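Local coordinates for PLP-Dependent L-Arginine Hydroxylase MppP (Streptomyces wadayamensis, PDB 6C9B), which is a pyridoxal phosphate-dependent oxidase that acts on L-arginine, yielding 4-hydroxy-2-ketoarginine and 2-ketoarginine, at residues E22-D27 against L355-E360; H329-L334 against E363-V368; H283-V288 against S308-A313; T12-L17 against E321-L326. All blocks are in the same frame, centred on the assembly; numbering follows the deposited sequence.

Contact 1: E22-D27 against L355-E360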
# COMPACT_ATOMS: atom_id res chain seq x y z
N GLU B 22 -8.40 -22.79 8.78
CA GLU B 22 -9.64 -23.09 8.06
C GLU B 22 -10.84 -22.38 8.67
O GLU B 22 -11.77 -22.00 7.94
CB GLU B 22 -9.86 -24.61 8.05
CG GLU B 22 -8.79 -25.40 7.27
CD GLU B 22 -8.69 -26.86 7.70
OE1 GLU B 22 -9.67 -27.40 8.26
OE2 GLU B 22 -7.62 -27.48 7.47
N LEU B 23 -10.84 -22.18 9.98
CA LEU B 23 -11.98 -21.55 10.64
C LEU B 23 -11.60 -20.16 11.10
O LEU B 23 -11.74 -19.81 12.27
CB LEU B 23 -12.48 -22.41 11.80
CG LEU B 23 -12.90 -23.81 11.32
CD1 LEU B 23 -13.28 -24.67 12.50
CD2 LEU B 23 -14.08 -23.75 10.36
N ASN B 24 -11.09 -19.38 10.15
CA ASN B 24 -10.83 -17.95 10.37
C ASN B 24 -12.17 -17.23 10.27
O ASN B 24 -12.80 -17.24 9.21
CB ASN B 24 -9.80 -17.46 9.35
CG ASN B 24 -9.78 -15.94 9.17
OD1 ASN B 24 -10.40 -15.18 9.91
ND2 ASN B 24 -9.04 -15.49 8.15
N ILE B 25 -12.66 -16.69 11.39
CA ILE B 25 -13.83 -15.80 11.38
C ILE B 25 -13.43 -14.48 12.03
O ILE B 25 -14.23 -13.82 12.72
CB ILE B 25 -15.06 -16.44 12.06
CG1 ILE B 25 -14.69 -16.98 13.45
CG2 ILE B 25 -15.63 -17.53 11.16
CD1 ILE B 25 -15.90 -17.29 14.32
N ALA B 26 -12.19 -14.07 11.79
CA ALA B 26 -11.60 -12.91 12.42
C ALA B 26 -11.58 -11.70 11.49
O ALA B 26 -12.37 -10.77 11.66
CB ALA B 26 -10.18 -13.20 12.91
N ASP B 27 -10.67 -11.68 10.51
CA ASP B 27 -10.56 -10.46 9.72
C ASP B 27 -11.80 -10.28 8.86
O ASP B 27 -12.52 -11.23 8.52
CB ASP B 27 -9.31 -10.47 8.84
CG ASP B 27 -9.38 -11.52 7.79
OD1 ASP B 27 -10.22 -11.38 6.87
OD2 ASP B 27 -8.58 -12.48 7.89
N LEU B 355 -18.56 -12.33 8.72
CA LEU B 355 -19.67 -12.95 8.00
C LEU B 355 -19.38 -13.17 6.52
O LEU B 355 -20.11 -13.92 5.86
CB LEU B 355 -20.93 -12.09 8.14
CG LEU B 355 -21.46 -11.86 9.56
CD1 LEU B 355 -22.73 -11.04 9.47
CD2 LEU B 355 -21.74 -13.18 10.29
N SER B 356 -18.33 -12.52 5.98
CA SER B 356 -17.98 -12.72 4.57
C SER B 356 -17.15 -13.99 4.46
O SER B 356 -15.94 -13.98 4.22
CB SER B 356 -17.23 -11.52 4.01
OG SER B 356 -18.10 -10.39 3.97
N ARG B 357 -17.86 -15.11 4.62
CA ARG B 357 -17.31 -16.45 4.72
C ARG B 357 -18.32 -17.39 4.10
O ARG B 357 -19.52 -17.16 4.16
CB ARG B 357 -17.08 -16.88 6.18
CG ARG B 357 -16.07 -16.05 6.94
CD ARG B 357 -14.72 -16.25 6.35
NE ARG B 357 -13.68 -15.63 7.18
CZ ARG B 357 -13.33 -14.36 7.13
NH1 ARG B 357 -13.92 -13.50 6.28
NH2 ARG B 357 -12.38 -13.94 7.93
N SER B 358 -17.83 -18.49 3.54
CA SER B 358 -18.75 -19.54 3.14
C SER B 358 -19.54 -20.00 4.35
O SER B 358 -19.04 -20.03 5.47
CB SER B 358 -17.97 -20.69 2.50
OG SER B 358 -17.45 -20.27 1.25
N THR B 359 -20.81 -20.34 4.13
CA THR B 359 -21.71 -20.56 5.25
C THR B 359 -21.29 -21.77 6.06
O THR B 359 -21.43 -21.78 7.28
CB THR B 359 -23.14 -20.71 4.73
OG1 THR B 359 -23.49 -19.54 3.97
CG2 THR B 359 -24.14 -20.85 5.87
N GLU B 360 -20.75 -22.80 5.40
CA GLU B 360 -20.44 -24.05 6.09
C GLU B 360 -19.34 -23.88 7.13
O GLU B 360 -19.54 -24.30 8.28
CB GLU B 360 -20.11 -25.13 5.05
CG GLU B 360 -21.29 -25.48 4.12
CD GLU B 360 -21.52 -24.48 2.96
OE1 GLU B 360 -20.76 -23.50 2.79
OE2 GLU B 360 -22.50 -24.70 2.21
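Between 22-27 and 355-360 the backbones stay well apart, I25 and L355 being the nearest pair at 7.3 Å between their CA atoms, and the side chain of R357 spans the gap. Its guanidinium grips N24 side-on with two nitrogens. R357 NE donates to N24 O at 2.7 Å in a nearly straight N-H...O bond (163°), while R357 NH2 reaches N24 OD1 at 3.1 Å, arriving above the amide plane. The amide and guanidinium planes stand 84° apart. R357 NH2 also donates to D27 O (2.8 Å) and forms a longer salt bridge with D27 OD1 (3.5 Å), a carboxylate oxygen that R31 engages as well. On its own side of the contact, NH1 bonds to S356 O, so all three nitrogens are held and the group can hardly rotate. N24 is fixed in turn: OD1 closes an Asx turn by accepting from A26 N, and ND2 donates to D27 OD2. This network braces D27, a residue of the pocket that binds the hydroxylated product. The contact lies where strand 23-24, bonded to F332 of strand 331-335, meets the chain between strand 350-354 and helix 359-372.

Contact 2: H329-L334 against E363-V368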
# COMPACT_ATOMS: atom_id res chain seq x y z
N HIS B 329 -9.90 -24.87 19.82
CA HIS B 329 -10.63 -25.64 18.82
C HIS B 329 -10.32 -25.18 17.40
O HIS B 329 -11.05 -25.53 16.47
CB HIS B 329 -12.13 -25.57 19.08
CG HIS B 329 -12.52 -26.15 20.40
ND1 HIS B 329 -12.22 -25.55 21.61
CD2 HIS B 329 -13.14 -27.32 20.71
CE1 HIS B 329 -12.67 -26.30 22.60
NE2 HIS B 329 -13.23 -27.38 22.08
N HIS B 330 -9.26 -24.40 17.22
CA HIS B 330 -8.81 -23.92 15.92
C HIS B 330 -9.83 -23.02 15.23
O HIS B 330 -9.87 -22.95 14.00
CB HIS B 330 -8.43 -25.10 15.01
CG HIS B 330 -7.47 -26.06 15.65
ND1 HIS B 330 -7.88 -27.21 16.28
CD2 HIS B 330 -6.13 -26.02 15.78
CE1 HIS B 330 -6.83 -27.85 16.75
NE2 HIS B 330 -5.75 -27.15 16.46
N VAL B 331 -10.66 -22.33 16.01
CA VAL B 331 -11.56 -21.28 15.52
C VAL B 331 -10.98 -19.95 15.96
O VAL B 331 -10.63 -19.79 17.13
CB VAL B 331 -12.99 -21.46 16.05
CG1 VAL B 331 -13.84 -20.24 15.73
CG2 VAL B 331 -13.60 -22.74 15.47
N PHE B 332 -10.90 -19.01 15.02
CA PHE B 332 -10.29 -17.70 15.30
C PHE B 332 -11.28 -16.57 15.07
O PHE B 332 -11.59 -16.23 13.92
CB PHE B 332 -9.04 -17.50 14.44
CG PHE B 332 -7.92 -18.42 14.81
CD1 PHE B 332 -7.02 -18.06 15.80
CD2 PHE B 332 -7.79 -19.66 14.20
CE1 PHE B 332 -5.98 -18.91 16.15
CE2 PHE B 332 -6.77 -20.51 14.56
CZ PHE B 332 -5.86 -20.14 15.53
N ALA B 333 -11.71 -15.94 16.16
CA ALA B 333 -12.54 -14.75 16.11
C ALA B 333 -11.69 -13.55 16.54
O ALA B 333 -10.45 -13.61 16.54
CB ALA B 333 -13.78 -14.94 16.98
N LEU B 334 -12.34 -12.43 16.86
CA LEU B 334 -11.62 -11.22 17.20
C LEU B 334 -12.17 -10.63 18.50
O LEU B 334 -13.37 -10.31 18.57
CB LEU B 334 -11.75 -10.22 16.05
CG LEU B 334 -10.78 -9.08 15.91
CD1 LEU B 334 -9.39 -9.63 15.77
CD2 LEU B 334 -11.19 -8.27 14.67
N GLU B 363 -20.87 -21.72 9.89
CA GLU B 363 -21.74 -22.56 10.70
C GLU B 363 -20.91 -23.40 11.68
O GLU B 363 -21.25 -23.49 12.86
CB GLU B 363 -22.57 -23.49 9.80
CG GLU B 363 -24.05 -23.16 9.71
CD GLU B 363 -24.74 -23.82 8.50
OE1 GLU B 363 -24.08 -24.58 7.76
OE2 GLU B 363 -25.94 -23.55 8.30
N LYS B 364 -19.84 -24.03 11.18
CA LYS B 364 -19.02 -24.86 12.05
C LYS B 364 -18.42 -24.03 13.18
O LYS B 364 -18.39 -24.48 14.33
CB LYS B 364 -17.89 -25.52 11.27
CG LYS B 364 -18.30 -26.65 10.37
CD LYS B 364 -17.06 -27.25 9.68
CE LYS B 364 -17.30 -28.67 9.20
NZ LYS B 364 -17.35 -29.65 10.34
N SER B 365 -17.91 -22.84 12.86
CA SER B 365 -17.27 -22.00 13.86
C SER B 365 -18.23 -21.57 14.96
O SER B 365 -17.86 -21.53 16.14
CB SER B 365 -16.68 -20.76 13.19
OG SER B 365 -15.72 -21.14 12.24
N VAL B 366 -19.45 -21.18 14.59
CA VAL B 366 -20.39 -20.71 15.61
C VAL B 366 -21.02 -21.87 16.38
O VAL B 366 -21.51 -21.65 17.48
CB VAL B 366 -21.48 -19.81 15.01
CG1 VAL B 366 -20.84 -18.70 14.19
CG2 VAL B 366 -22.47 -20.60 14.18
N GLN B 367 -21.01 -23.09 15.84
CA GLN B 367 -21.41 -24.22 16.67
C GLN B 367 -20.37 -24.47 17.75
O GLN B 367 -20.72 -24.78 18.90
CB GLN B 367 -21.62 -25.48 15.82
CG GLN B 367 -22.89 -25.46 14.99
CD GLN B 367 -24.15 -25.34 15.85
OE1 GLN B 367 -24.24 -25.93 16.93
NE2 GLN B 367 -25.13 -24.58 15.36
N VAL B 368 -19.09 -24.32 17.40
CA VAL B 368 -18.02 -24.39 18.39
C VAL B 368 -18.21 -23.30 19.43
O VAL B 368 -18.08 -23.54 20.63
CB VAL B 368 -16.64 -24.28 17.71
CG1 VAL B 368 -15.53 -24.24 18.76
CG2 VAL B 368 -16.41 -25.44 16.78
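V331 CG1 stands anti to the backbone N (chi1 170°), and V368 CG1 takes the same setting (chi1 175°), which sends V331 CG1 toward S365 and V368 CG1 toward H329. V331 thereby straddles the helix surface: its CG1 lies 3.8 Å from S365 CB, whereas its CG2 reaches along the helix to V368 CB at 4.1 Å. The two valines lie alongside each other, pointing opposite ways. V368 CG1 goes instead to H329, touching its CB at 3.7 Å and approaching CG of the imidazole obliquely. Here the principle is that residues one helical turn apart present one surface: S365 and V368 lie on the same side of the helix and together receive V331; consistent with the small serine, the CA atoms of V331 and S365 are only 6.0 Å apart. No hydrogen bond crosses the contact. Two polar atoms find partners nearby in the chain: S365 OG bonds to P361 O, and H329 ND1 to E325 O. H330, with positive phi, ends helix 319-327 in a Schellman motif, V331 N returning to L326 O, and so turns the chain into the strand just where V331 faces helix 359-372. Around this packing, I25 also touches V331 and S365, L326 of helix 319-327 touches both V331 and V368, and helix 256-291 packs against V366, so helix 359-372 is held between that helix and strand 331-335.

Contact 3: H283-V288 against S308-A313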
# COMPACT_ATOMS: atom_id res chain seq x y z
N HIS B 283 -28.27 -14.02 5.29
CA HIS B 283 -28.34 -15.43 5.62
C HIS B 283 -27.31 -15.80 6.68
O HIS B 283 -27.61 -16.52 7.64
CB HIS B 283 -28.10 -16.27 4.37
CG HIS B 283 -28.12 -17.73 4.65
ND1 HIS B 283 -29.30 -18.44 4.74
CD2 HIS B 283 -27.13 -18.61 4.90
CE1 HIS B 283 -29.03 -19.71 5.01
NE2 HIS B 283 -27.72 -19.84 5.11
N ASN B 284 -26.08 -15.32 6.51
CA ASN B 284 -25.01 -15.69 7.43
C ASN B 284 -25.22 -15.04 8.79
O ASN B 284 -24.96 -15.66 9.82
CB ASN B 284 -23.65 -15.32 6.86
CG ASN B 284 -23.14 -16.35 5.86
OD1 ASN B 284 -23.79 -17.35 5.62
ND2 ASN B 284 -21.98 -16.09 5.28
N ARG B 285 -25.69 -13.79 8.82
CA ARG B 285 -26.07 -13.19 10.10
C ARG B 285 -27.13 -14.03 10.80
O ARG B 285 -27.06 -14.24 12.02
CB ARG B 285 -26.58 -11.77 9.86
CG ARG B 285 -27.20 -11.11 11.07
CD ARG B 285 -27.27 -9.60 10.88
NE ARG B 285 -26.00 -8.99 11.24
CZ ARG B 285 -25.11 -8.47 10.39
NH1 ARG B 285 -23.99 -7.96 10.88
NH2 ARG B 285 -25.34 -8.38 9.08
N SER B 286 -28.10 -14.54 10.05
CA SER B 286 -29.16 -15.36 10.63
C SER B 286 -28.62 -16.66 11.18
O SER B 286 -29.10 -17.14 12.22
CB SER B 286 -30.24 -15.65 9.58
OG SER B 286 -30.69 -14.44 8.99
N VAL B 287 -27.65 -17.30 10.51
CA VAL B 287 -27.17 -18.56 11.07
C VAL B 287 -26.42 -18.30 12.36
O VAL B 287 -26.53 -19.08 13.31
CB VAL B 287 -26.33 -19.41 10.08
CG1 VAL B 287 -26.43 -18.97 8.64
CG2 VAL B 287 -24.88 -19.56 10.52
N VAL B 288 -25.69 -17.18 12.44
CA VAL B 288 -24.98 -16.85 13.67
C VAL B 288 -25.97 -16.63 14.81
O VAL B 288 -25.78 -17.14 15.92
CB VAL B 288 -24.07 -15.62 13.49
CG1 VAL B 288 -23.47 -15.21 14.82
CG2 VAL B 288 -22.99 -15.92 12.48
N SER B 308 -20.89 -6.76 7.20
CA SER B 308 -20.33 -8.10 7.04
C SER B 308 -19.59 -8.58 8.27
O SER B 308 -18.90 -9.59 8.19
CB SER B 308 -19.38 -8.14 5.85
OG SER B 308 -18.28 -7.25 6.05
N VAL B 309 -19.70 -7.88 9.38
CA VAL B 309 -19.15 -8.35 10.64
C VAL B 309 -20.25 -8.26 11.70
O VAL B 309 -21.19 -7.47 11.58
CB VAL B 309 -17.90 -7.56 11.06
CG1 VAL B 309 -16.81 -7.71 10.01
CG2 VAL B 309 -18.24 -6.04 11.27
N GLU B 310 -20.12 -9.08 12.74
CA GLU B 310 -21.17 -9.21 13.75
C GLU B 310 -20.55 -9.26 15.14
O GLU B 310 -19.77 -10.16 15.44
CB GLU B 310 -22.01 -10.48 13.49
CG GLU B 310 -23.07 -10.79 14.52
CD GLU B 310 -24.32 -9.91 14.41
OE1 GLU B 310 -24.34 -8.95 13.62
OE2 GLU B 310 -25.29 -10.20 15.14
N ARG B 311 -20.98 -8.35 16.01
CA ARG B 311 -20.58 -8.38 17.41
C ARG B 311 -21.50 -9.30 18.20
O ARG B 311 -22.71 -9.33 17.99
CB ARG B 311 -20.63 -6.98 18.04
CG ARG B 311 -19.67 -5.98 17.41
CD ARG B 311 -19.49 -4.79 18.33
NE ARG B 311 -20.71 -4.01 18.49
CZ ARG B 311 -20.82 -2.97 19.31
NH1 ARG B 311 -19.78 -2.62 20.05
NH2 ARG B 311 -21.96 -2.29 19.41
N VAL B 312 -20.90 -10.04 19.13
CA VAL B 312 -21.63 -10.89 20.05
C VAL B 312 -21.16 -10.55 21.46
O VAL B 312 -19.95 -10.46 21.71
CB VAL B 312 -21.41 -12.39 19.74
CG1 VAL B 312 -19.98 -12.75 19.82
CG2 VAL B 312 -22.23 -13.25 20.69
N ALA B 313 -22.09 -10.31 22.37
CA ALA B 313 -21.78 -9.98 23.75
C ALA B 313 -22.11 -11.15 24.66
O ALA B 313 -23.03 -11.93 24.39
CB ALA B 313 -22.58 -8.76 24.24
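R285 and E310 make the tight part of this contact, a buried salt bridge from helix 283-288 to strand 309-313. Both NE and NH1 of R285 donate to the single oxygen E310 OE1, each at 2.9 Å, and reach it from the same face of the carboxylate. OE1 lies in the guanidinium plane, yet the two flat groups are turned 62° against each other, NE coming from above the carboxylate plane and NH1 on the anti side. The arginine chain bends at chi3 (-83°), which swings its planar end round to the glutamate. NH1 also lies close to V309 O at the guanidinium edge, and NH2 bonds to S307 O. E310 OE2 pairs with R289, so the carboxylate serves two arginines, probably offsetting their charges. Looser packing follows one turn along the helix, where V288 CG1 only approaches E310 CG at 4.4 Å. H283, which is exposed, and S286 take no part; S286 OG bonds back to L282 O. Segments 283-288 and 309-313 run almost parallel (18°), their axes 9.8 Å apart at closest approach. This is a helix packed on a sheet, as in the small domain of class I aminotransferases, joined by an ion pair.

Contact 4: T12-L17 against E321-L326. With EGV ((4S)-5-carbamimidamido-4-hydroxy-2-oxopentanoic acid), chain F.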
# COMPACT_ATOMS: atom_id res chain seq x y z
N THR B 12 -5.33 -5.93 14.08
CA THR B 12 -4.68 -6.60 12.96
C THR B 12 -3.76 -7.71 13.44
O THR B 12 -3.66 -8.77 12.80
CB THR B 12 -3.93 -5.56 12.12
OG1 THR B 12 -4.87 -4.61 11.62
CG2 THR B 12 -3.17 -6.20 10.93
N GLN B 13 -3.08 -7.51 14.57
CA GLN B 13 -2.21 -8.56 15.09
C GLN B 13 -3.00 -9.76 15.61
O GLN B 13 -2.52 -10.89 15.52
CB GLN B 13 -1.29 -7.97 16.17
CG GLN B 13 -0.30 -6.95 15.55
CD GLN B 13 0.70 -6.45 16.55
OE1 GLN B 13 0.81 -6.99 17.64
NE2 GLN B 13 1.45 -5.40 16.18
N TRP B 14 -4.22 -9.54 16.11
CA TRP B 14 -5.12 -10.67 16.36
C TRP B 14 -5.51 -11.35 15.06
O TRP B 14 -5.70 -12.58 15.03
CB TRP B 14 -6.39 -10.21 17.07
CG TRP B 14 -6.23 -9.86 18.50
CD1 TRP B 14 -6.13 -8.61 19.04
CD2 TRP B 14 -6.15 -10.78 19.59
NE1 TRP B 14 -6.00 -8.69 20.40
CE2 TRP B 14 -6.01 -10.01 20.77
CE3 TRP B 14 -6.20 -12.17 19.69
CZ2 TRP B 14 -5.91 -10.60 22.03
CZ3 TRP B 14 -6.09 -12.75 20.95
CH2 TRP B 14 -5.95 -11.96 22.10
N GLU B 15 -5.65 -10.58 13.98
CA GLU B 15 -6.06 -11.17 12.71
C GLU B 15 -4.94 -11.99 12.07
O GLU B 15 -5.23 -12.94 11.34
CB GLU B 15 -6.56 -10.08 11.76
CG GLU B 15 -7.83 -9.39 12.29
CD GLU B 15 -8.34 -8.24 11.42
OE1 GLU B 15 -7.61 -7.76 10.53
OE2 GLU B 15 -9.49 -7.82 11.62
N TYR B 16 -3.66 -11.65 12.32
CA TYR B 16 -2.57 -12.47 11.77
C TYR B 16 -2.70 -13.92 12.20
O TYR B 16 -2.35 -14.84 11.45
CB TYR B 16 -1.20 -11.94 12.21
CG TYR B 16 -0.82 -10.59 11.63
CD1 TYR B 16 -1.15 -10.27 10.33
CD2 TYR B 16 -0.14 -9.64 12.39
CE1 TYR B 16 -0.82 -9.04 9.78
CE2 TYR B 16 0.20 -8.40 11.86
CZ TYR B 16 -0.15 -8.10 10.55
OH TYR B 16 0.15 -6.86 9.99
N LEU B 17 -3.16 -14.13 13.43
CA LEU B 17 -3.20 -15.47 14.02
C LEU B 17 -4.17 -16.38 13.28
O LEU B 17 -4.04 -17.61 13.37
CB LEU B 17 -3.60 -15.38 15.49
CG LEU B 17 -2.71 -14.54 16.41
CD1 LEU B 17 -3.40 -14.35 17.75
CD2 LEU B 17 -1.36 -15.20 16.60
N GLU B 321 -10.99 -14.24 26.91
CA GLU B 321 -11.13 -15.61 27.38
C GLU B 321 -11.91 -16.46 26.38
O GLU B 321 -11.54 -17.61 26.10
CB GLU B 321 -11.81 -15.64 28.74
CG GLU B 321 -11.00 -14.98 29.85
CD GLU B 321 -11.85 -14.67 31.08
OE1 GLU B 321 -11.28 -14.18 32.08
OE2 GLU B 321 -13.08 -14.91 31.04
N VAL B 322 -13.01 -15.92 25.84
CA VAL B 322 -13.75 -16.64 24.80
C VAL B 322 -12.85 -16.92 23.61
O VAL B 322 -12.85 -18.03 23.05
CB VAL B 322 -14.99 -15.83 24.38
CG1 VAL B 322 -15.62 -16.44 23.13
CG2 VAL B 322 -16.00 -15.76 25.51
N TRP B 323 -12.07 -15.93 23.20
CA TRP B 323 -11.16 -16.11 22.08
C TRP B 323 -10.22 -17.28 22.33
O TRP B 323 -9.95 -18.08 21.43
CB TRP B 323 -10.35 -14.84 21.84
CG TRP B 323 -9.37 -14.96 20.70
CD1 TRP B 323 -9.59 -14.58 19.40
CD2 TRP B 323 -8.05 -15.52 20.74
NE1 TRP B 323 -8.48 -14.86 18.64
CE2 TRP B 323 -7.52 -15.44 19.44
CE3 TRP B 323 -7.26 -16.07 21.76
CZ2 TRP B 323 -6.24 -15.89 19.12
CZ3 TRP B 323 -5.98 -16.53 21.44
CH2 TRP B 323 -5.49 -16.43 20.13
N GLU B 324 -9.69 -17.38 23.56
CA GLU B 324 -8.69 -18.41 23.83
C GLU B 324 -9.32 -19.80 23.83
O GLU B 324 -8.71 -20.77 23.36
CB GLU B 324 -8.01 -18.14 25.17
CG GLU B 324 -7.18 -16.86 25.20
CD GLU B 324 -6.74 -16.46 26.60
OE1 GLU B 324 -7.21 -17.09 27.57
OE2 GLU B 324 -5.93 -15.52 26.72
N GLU B 325 -10.54 -19.93 24.35
CA GLU B 325 -11.16 -21.24 24.31
C GLU B 325 -11.56 -21.60 22.88
O GLU B 325 -11.48 -22.77 22.49
CB GLU B 325 -12.36 -21.28 25.24
CG GLU B 325 -12.02 -21.87 26.61
CD GLU B 325 -13.11 -21.61 27.64
OE1 GLU B 325 -14.17 -22.26 27.56
OE2 GLU B 325 -12.89 -20.74 28.51
N LEU B 326 -11.94 -20.61 22.09
CA LEU B 326 -12.22 -20.86 20.67
C LEU B 326 -10.97 -21.36 19.96
O LEU B 326 -11.03 -22.32 19.18
CB LEU B 326 -12.72 -19.58 20.00
CG LEU B 326 -14.21 -19.30 20.02
CD1 LEU B 326 -14.44 -18.09 19.15
CD2 LEU B 326 -15.02 -20.48 19.50
C10 EGV F . -11.35 -5.72 9.64
C02 EGV F . -6.65 -5.03 7.94
C03 EGV F . -5.23 -3.09 8.62
C06 EGV F . -8.08 -4.55 7.87
C07 EGV F . -8.84 -5.23 9.04
C09 EGV F . -10.30 -4.71 9.21
N01 EGV F . -5.86 -4.33 8.95
N04 EGV F . -4.46 -2.42 9.60
N05 EGV F . -5.40 -2.56 7.43
O08 EGV F . -8.64 -4.93 6.68
O11 EGV F . -12.51 -5.34 9.61
O12 EGV F . -11.05 -6.87 10.01
O13 EGV F . -10.62 -3.54 9.01
O HOH W 1 -7.72 -14.27 15.61
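A T-shaped aromatic pair joins the N-terminal helix 11-16 to helix 319-327 of the small domain in this class I aminotransferase fold, W14 meeting W323 while the other side of the N-terminal helix faces the ligand pocket. The edge of W14 points into a face of W323: the six-membered ring of the one and the five-membered ring of the other have their centroids 4.6 Å apart, with planes at 71°. W14 CZ3 is the probing atom, over the centre of the W323 indole and 3.4 Å from W323 CD2. W323 extends toward the first helix because its CG is anti to the backbone N (chi1 180°). L17 widens the apolar patch, its CD1 approaching W323 CZ2 at 3.5 Å. A water links the two helices, donating to W14 O and accepting from W323 NE1. K8 adds a cation-pi contact to W14, and P335 lies against both indoles. Thus one side of the N-terminal helix is seated chiefly by the indoles and L17, with the water and K8 adding to them, while T12 and E15 present polar groups to the bound 4-hydroxy ketoacid. Q13 and Y16 bond to S248 and L251 of the second subunit, which places the helix at the dimer interface as well. T12 binds the ligand directly: its hydroxyl accepts from two guanidine nitrogens. T12 OG1 lies 2.9 Å from ligand N01 and 3.0 Å from N04, while E15 OE2 sits 2.4 Å from O12 of the ligand's carboxyl group.

Contacts 1 and 2 are closest, their centres 9 Å apart; they share helix 359-372 and join through neighbouring strands 23-24 and 331-335. Contact 3 reaches the same five-stranded sheet through strand 309-314, with its centre 11 Å from contact 1. Contacts 3 and 4 are the most distant pair, 17 Å between centres, without touching. Along the chain, the segments of contact 4 alternate with those of contact 1, while contact 3 closes before contact 2 opens. The N-terminal segments 12-17 and 22-27 thus fold back onto the C-terminal part, bringing T12, E15 and D27 to the ligand.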